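Long-range contacts in type III Pentaketide Synthase (Neurospora crassa, PDB 3EUO), which probably acts as an acyltransferase of the chalcone/stilbene synthase family, a type III polyketide synthase that makes pentaketides: residues G9-P14 / V82-E87; C204-I209 / S331-F336. One frame throughout, in Å; residues are numbered along the deposited sequence.

Contact 1: G9-P14 / V82-E87; sequences GVQYPP and VPLAVE
The side-chain oxygen of Q11 is gripped by two donors, a water and the ammonium group of K91, which also bonds the carbonyl oxygen of V10. Q11 OE1 takes the water's bond at 3.0 Å, and the same water donates its other bond to E87 OE2 at 2.8 Å, bridging amide and carboxylate; no hydrogen bond joins the two segments directly. K91 would be expected to polarise the amide carbonyl further. In both Q11 and E87, CG is anti to the backbone N and the side chain then bends at chi2. In Q11, chi1 is -176° and chi2 68°. They cross obliquely, so that Q11 OE1 lies over the methylene of E87 at 3.3 Å from E87 CG, with the amide and carboxylate planes 82° apart. In the thiolase-like fold of this family, this is where helix 70-96 lies against the end of strand 4-11, near the middle of the large mixed sheet. L84 supplies the apolar half, its chain crossing Q11 and P13 at about a right angle. Its CD2 methyl touches both: L84 CD2 is 3.8 Å from Q11 CG and equally 3.8 Å from P13 CA. L84 CD1 faces the proline ring, 4.1 Å from P13 CD. Q11 CB meets the helix backbone, 3.5 Å from L84 O, while L84 also touches A205 on the adjacent strand.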
loop_
_atom_site.group_PDB
_atom_site.type_symbol
_atom_site.label_atom_id
_atom_site.label_comp_id
_atom_site.label_asym_id
_atom_site.label_seq_id
_atom_site.Cartn_x
_atom_site.Cartn_y
_atom_site.Cartn_z
ATOM N N GLY A 9 -1.524 -1.574 21.334
ATOM C CA GLY A 9 -0.596 -2.647 21.652
ATOM C C GLY A 9 0.735 -2.428 20.972
ATOM O O GLY A 9 0.800 -1.907 19.852
ATOM N N VAL A 10 1.801 -2.831 21.655
ATOM C CA VAL A 10 3.151 -2.653 21.148
ATOM C C VAL A 10 3.930 -3.913 21.464
ATOM O O VAL A 10 3.804 -4.474 22.555
ATOM C CB VAL A 10 3.841 -1.427 21.798
ATOM C CG1 VAL A 10 5.280 -1.261 21.288
ATOM C CG2 VAL A 10 3.034 -0.154 21.544
ATOM N N GLN A 11 4.722 -4.371 20.499
ATOM C CA GLN A 11 5.596 -5.511 20.735
ATOM C C GLN A 11 6.956 -5.286 20.099
ATOM O O GLN A 11 7.110 -5.355 18.875
ATOM C CB GLN A 11 4.966 -6.820 20.237
ATOM C CG GLN A 11 5.797 -8.064 20.550
ATOM C CD GLN A 11 5.868 -8.373 22.039
ATOM O OE1 GLN A 11 4.935 -8.098 22.794
ATOM N NE2 GLN A 11 6.983 -8.953 22.464
ATOM N N TYR A 12 7.934 -4.995 20.947
ATOM C CA TYR A 12 9.318 -4.937 20.523
ATOM C C TYR A 12 9.880 -6.356 20.500
ATOM O O TYR A 12 9.405 -7.222 21.245
ATOM C CB TYR A 12 10.130 -4.040 21.470
ATOM C CG TYR A 12 9.904 -2.554 21.257
ATOM C CD1 TYR A 12 10.513 -1.881 20.196
ATOM C CD2 TYR A 12 9.085 -1.815 22.125
ATOM C CE1 TYR A 12 10.313 -0.501 19.997
ATOM C CE2 TYR A 12 8.882 -0.443 21.936
ATOM C CZ TYR A 12 9.493 0.207 20.869
ATOM O OH TYR A 12 9.291 1.565 20.673
ATOM N N PRO A 13 10.876 -6.612 19.635
ATOM C CA PRO A 13 11.554 -7.908 19.609
ATOM C C PRO A 13 12.422 -8.136 20.857
ATOM O O PRO A 13 12.551 -7.224 21.684
ATOM C CB PRO A 13 12.402 -7.835 18.337
ATOM C CG PRO A 13 12.606 -6.374 18.103
ATOM C CD PRO A 13 11.398 -5.691 18.606
ATOM N N PRO A 14 12.996 -9.349 21.000
ATOM C CA PRO A 14 13.724 -9.758 22.213
ATOM C C PRO A 14 15.010 -8.993 22.524
ATOM O O PRO A 14 15.392 -8.908 23.695
ATOM C CB PRO A 14 14.086 -11.221 21.927
ATOM C CG PRO A 14 13.153 -11.659 20.850
ATOM C CD PRO A 14 12.957 -10.440 20.011
ATOM N N VAL A 82 6.465 -10.764 11.610
ATOM C CA VAL A 82 5.023 -11.051 11.684
ATOM C C VAL A 82 4.526 -11.417 13.106
ATOM O O VAL A 82 3.499 -10.896 13.539
ATOM C CB VAL A 82 4.567 -12.062 10.579
ATOM C CG1 VAL A 82 3.167 -12.641 10.862
ATOM C CG2 VAL A 82 4.605 -11.383 9.216
ATOM N N PRO A 83 5.272 -12.267 13.849
ATOM C CA PRO A 83 4.870 -12.574 15.232
ATOM C C PRO A 83 4.738 -11.340 16.138
ATOM O O PRO A 83 3.903 -11.335 17.051
ATOM C CB PRO A 83 6.007 -13.481 15.727
ATOM C CG PRO A 83 6.528 -14.120 14.477
ATOM C CD PRO A 83 6.489 -13.013 13.472
ATOM N N LEU A 84 5.563 -10.316 15.899
ATOM C CA LEU A 84 5.490 -9.066 16.656
ATOM C C LEU A 84 4.176 -8.366 16.332
ATOM O O LEU A 84 3.490 -7.854 17.224
ATOM C CB LEU A 84 6.664 -8.141 16.295
ATOM C CG LEU A 84 8.092 -8.664 16.453
ATOM C CD1 LEU A 84 9.100 -7.665 15.888
ATOM C CD2 LEU A 84 8.387 -8.985 17.914
ATOM N N ALA A 85 3.832 -8.359 15.048
ATOM C CA ALA A 85 2.603 -7.724 14.576
ATOM C C ALA A 85 1.369 -8.446 15.118
ATOM O O ALA A 85 0.372 -7.813 15.482
ATOM C CB ALA A 85 2.582 -7.693 13.061
ATOM N N VAL A 86 1.448 -9.772 15.176
ATOM C CA VAL A 86 0.355 -10.576 15.706
ATOM C C VAL A 86 0.154 -10.239 17.190
ATOM O O VAL A 86 -0.970 -10.002 17.626
ATOM C CB VAL A 86 0.576 -12.095 15.481
ATOM C CG1 VAL A 86 -0.484 -12.920 16.209
ATOM C CG2 VAL A 86 0.559 -12.433 13.981
ATOM N N GLU A 87 1.246 -10.180 17.947
ATOM C CA GLU A 87 1.143 -9.908 19.390
ATOM C C GLU A 87 0.676 -8.481 19.711
ATOM O O GLU A 87 -0.152 -8.282 20.608
ATOM C CB GLU A 87 2.462 -10.251 20.093
ATOM C CG GLU A 87 2.492 -9.968 21.602
ATOM C CD GLU A 87 1.505 -10.815 22.415
ATOM O OE1 GLU A 87 0.978 -11.830 21.902
ATOM O OE2 GLU A 87 1.263 -10.457 23.587
HETATM O O HOH W 1 3.407 -9.302 25.013
#

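Contact 2: C204-I209 / S331-F336; sequences CASAVI and SSATIF
S206 and A333 meet through a short hydrogen bond from S206 OG to A333 O, 2.6 Å long. The hydroxyl lies in the carbonyl plane on a lone pair, with a C=O...OG angle of 117°. A chi1 of 59° sets it between the backbone N and the carbonyl carbon, the crowded position, and there it also presses on the neighbouring phenylalanine, with S206 OG 3.4 Å from F336 CB. V208, two residues along the strand, sets its CG1 methyl over one face of the F336 ring, offset toward the rim, in a CH-pi contact. V208 CG1 stands 4.0 Å from the F336 centroid and 18° off the normal, whereas its other methyl reaches the far end of the ring, V208 CG2 lying 4.1 Å from F336 CZ. The backbone oxygen of S206 sits at the ring edge, in plane. Toward the start of the strand, A333 CB packs on the C204 backbone, 3.4 Å from C204 O. The next shell holds the turn at residues 331-334: S331 O accepts from both T334 N and T334 OG1, each at 3.1 Å, the hydroxyl from above the carbonyl plane. N329 OD1 bonds S331 N, and S332 OG bonds E175. All the touching residues are buried. The placement is consistent with the central helical layer of a thiolase-like fold: helix 334-342 lies on one face of strand 204-211, F336 also touching V171 of strand 168-175, while A205 and A207 turn to helix 70-96 on the opposite face.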
loop_
_atom_site.group_PDB
_atom_site.type_symbol
_atom_site.label_atom_id
_atom_site.label_comp_id
_atom_site.label_asym_id
_atom_site.label_seq_id
_atom_site.Cartn_x
_atom_site.Cartn_y
_atom_site.Cartn_z
ATOM N N CYS A 204 10.178 -2.972 15.427
ATOM C CA CYS A 204 9.017 -2.884 16.308
ATOM C C CYS A 204 7.737 -3.171 15.551
ATOM O O CYS A 204 7.667 -2.982 14.338
ATOM C CB CYS A 204 8.908 -1.480 16.917
ATOM S SG CYS A 204 7.611 -1.284 18.180
ATOM N N ALA A 205 6.716 -3.612 16.278
ATOM C CA ALA A 205 5.359 -3.595 15.735
ATOM C C ALA A 205 4.463 -2.920 16.743
ATOM O O ALA A 205 4.649 -3.073 17.946
ATOM C CB ALA A 205 4.865 -4.996 15.429
ATOM N N SER A 206 3.498 -2.154 16.249
ATOM C CA SER A 206 2.559 -1.476 17.122
ATOM C C SER A 206 1.216 -1.390 16.431
ATOM O O SER A 206 1.145 -1.358 15.205
ATOM C CB SER A 206 3.058 -0.084 17.476
ATOM O OG SER A 206 3.250 0.692 16.313
ATOM N N ALA A 207 0.152 -1.362 17.225
ATOM C CA ALA A 207 -1.199 -1.362 16.678
ATOM C C ALA A 207 -2.147 -0.559 17.545
ATOM O O ALA A 207 -1.937 -0.424 18.752
ATOM C CB ALA A 207 -1.706 -2.796 16.526
ATOM N N VAL A 208 -3.170 0.001 16.905
ATOM C CA VAL A 208 -4.302 0.584 17.613
ATOM C C VAL A 208 -5.601 0.063 17.009
ATOM O O VAL A 208 -5.636 -0.378 15.856
ATOM C CB VAL A 208 -4.305 2.146 17.624
ATOM C CG1 VAL A 208 -3.006 2.694 18.238
ATOM C CG2 VAL A 208 -4.536 2.722 16.225
ATOM N N ILE A 209 -6.663 0.096 17.808
ATOM C CA ILE A 209 -8.003 -0.109 17.292
ATOM C C ILE A 209 -8.664 1.253 17.183
ATOM O O ILE A 209 -8.719 1.992 18.171
ATOM C CB ILE A 209 -8.856 -1.001 18.221
ATOM C CG1 ILE A 209 -8.179 -2.370 18.421
ATOM C CG2 ILE A 209 -10.278 -1.101 17.668
ATOM C CD1 ILE A 209 -7.961 -3.167 17.115
ATOM N N SER A 331 10.786 3.479 12.651
ATOM C CA SER A 331 10.045 3.944 11.475
ATOM C C SER A 331 8.538 4.066 11.781
ATOM O O SER A 331 8.172 4.628 12.817
ATOM C CB SER A 331 10.362 3.058 10.262
ATOM O OG SER A 331 9.690 3.501 9.098
ATOM N N SER A 332 7.671 3.524 10.925
ATOM C CA SER A 332 6.222 3.718 11.075
ATOM C C SER A 332 5.626 3.173 12.382
ATOM O O SER A 332 4.540 3.594 12.785
ATOM C CB SER A 332 5.467 3.103 9.889
ATOM O OG SER A 332 5.515 1.687 9.945
ATOM N N ALA A 333 6.332 2.239 13.024
ATOM C CA ALA A 333 5.833 1.592 14.248
ATOM C C ALA A 333 6.031 2.433 15.515
ATOM O O ALA A 333 5.442 2.138 16.560
ATOM C CB ALA A 333 6.472 0.209 14.418
ATOM N N THR A 334 6.844 3.482 15.428
ATOM C CA THR A 334 7.225 4.220 16.630
ATOM C C THR A 334 6.091 5.066 17.198
ATOM O O THR A 334 5.958 5.179 18.421
ATOM C CB THR A 334 8.446 5.134 16.400
ATOM O OG1 THR A 334 9.451 4.418 15.678
ATOM C CG2 THR A 334 9.026 5.593 17.736
ATOM N N ILE A 335 5.290 5.665 16.324
ATOM C CA ILE A 335 4.287 6.623 16.789
ATOM C C ILE A 335 3.242 5.991 17.707
ATOM O O ILE A 335 2.877 6.597 18.718
ATOM C CB ILE A 335 3.647 7.483 15.649
ATOM C CG1 ILE A 335 2.834 8.655 16.224
ATOM C CG2 ILE A 335 2.779 6.636 14.723
ATOM C CD1 ILE A 335 3.609 9.561 17.181
ATOM N N PHE A 336 2.773 4.783 17.380
ATOM C CA PHE A 336 1.796 4.127 18.261
ATOM C C PHE A 336 2.458 3.701 19.569
ATOM O O PHE A 336 1.809 3.666 20.621
ATOM C CB PHE A 336 1.099 2.931 17.586
ATOM C CG PHE A 336 0.270 3.288 16.360
ATOM C CD1 PHE A 336 -0.214 4.574 16.155
ATOM C CD2 PHE A 336 -0.056 2.294 15.430
ATOM C CE1 PHE A 336 -0.978 4.888 15.022
ATOM C CE2 PHE A 336 -0.820 2.590 14.305
ATOM C CZ PHE A 336 -1.285 3.888 14.098
#

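In the fold
From the N terminus, strand 4-11 comes first, and contact 1 closes a loop of 67 residues when helix 70-96 returns to it. Contact 2 opens only later, at strand 204-211, and closes across 121 residues at helix 334-342, so the two stand in series, neither nested nor crossed. They meet in the sheet, where the strands are antiparallel neighbours: G9 O lies 2.8 Å from A207 N, a probable hydrogen bond, and Q11 pairs likewise with A205. With helix 70-96 on one face and helix 334-342 on the other, this part of the sheet is sandwiched. Contact 2 also links the N-terminal and C-terminal family regions of the synthase.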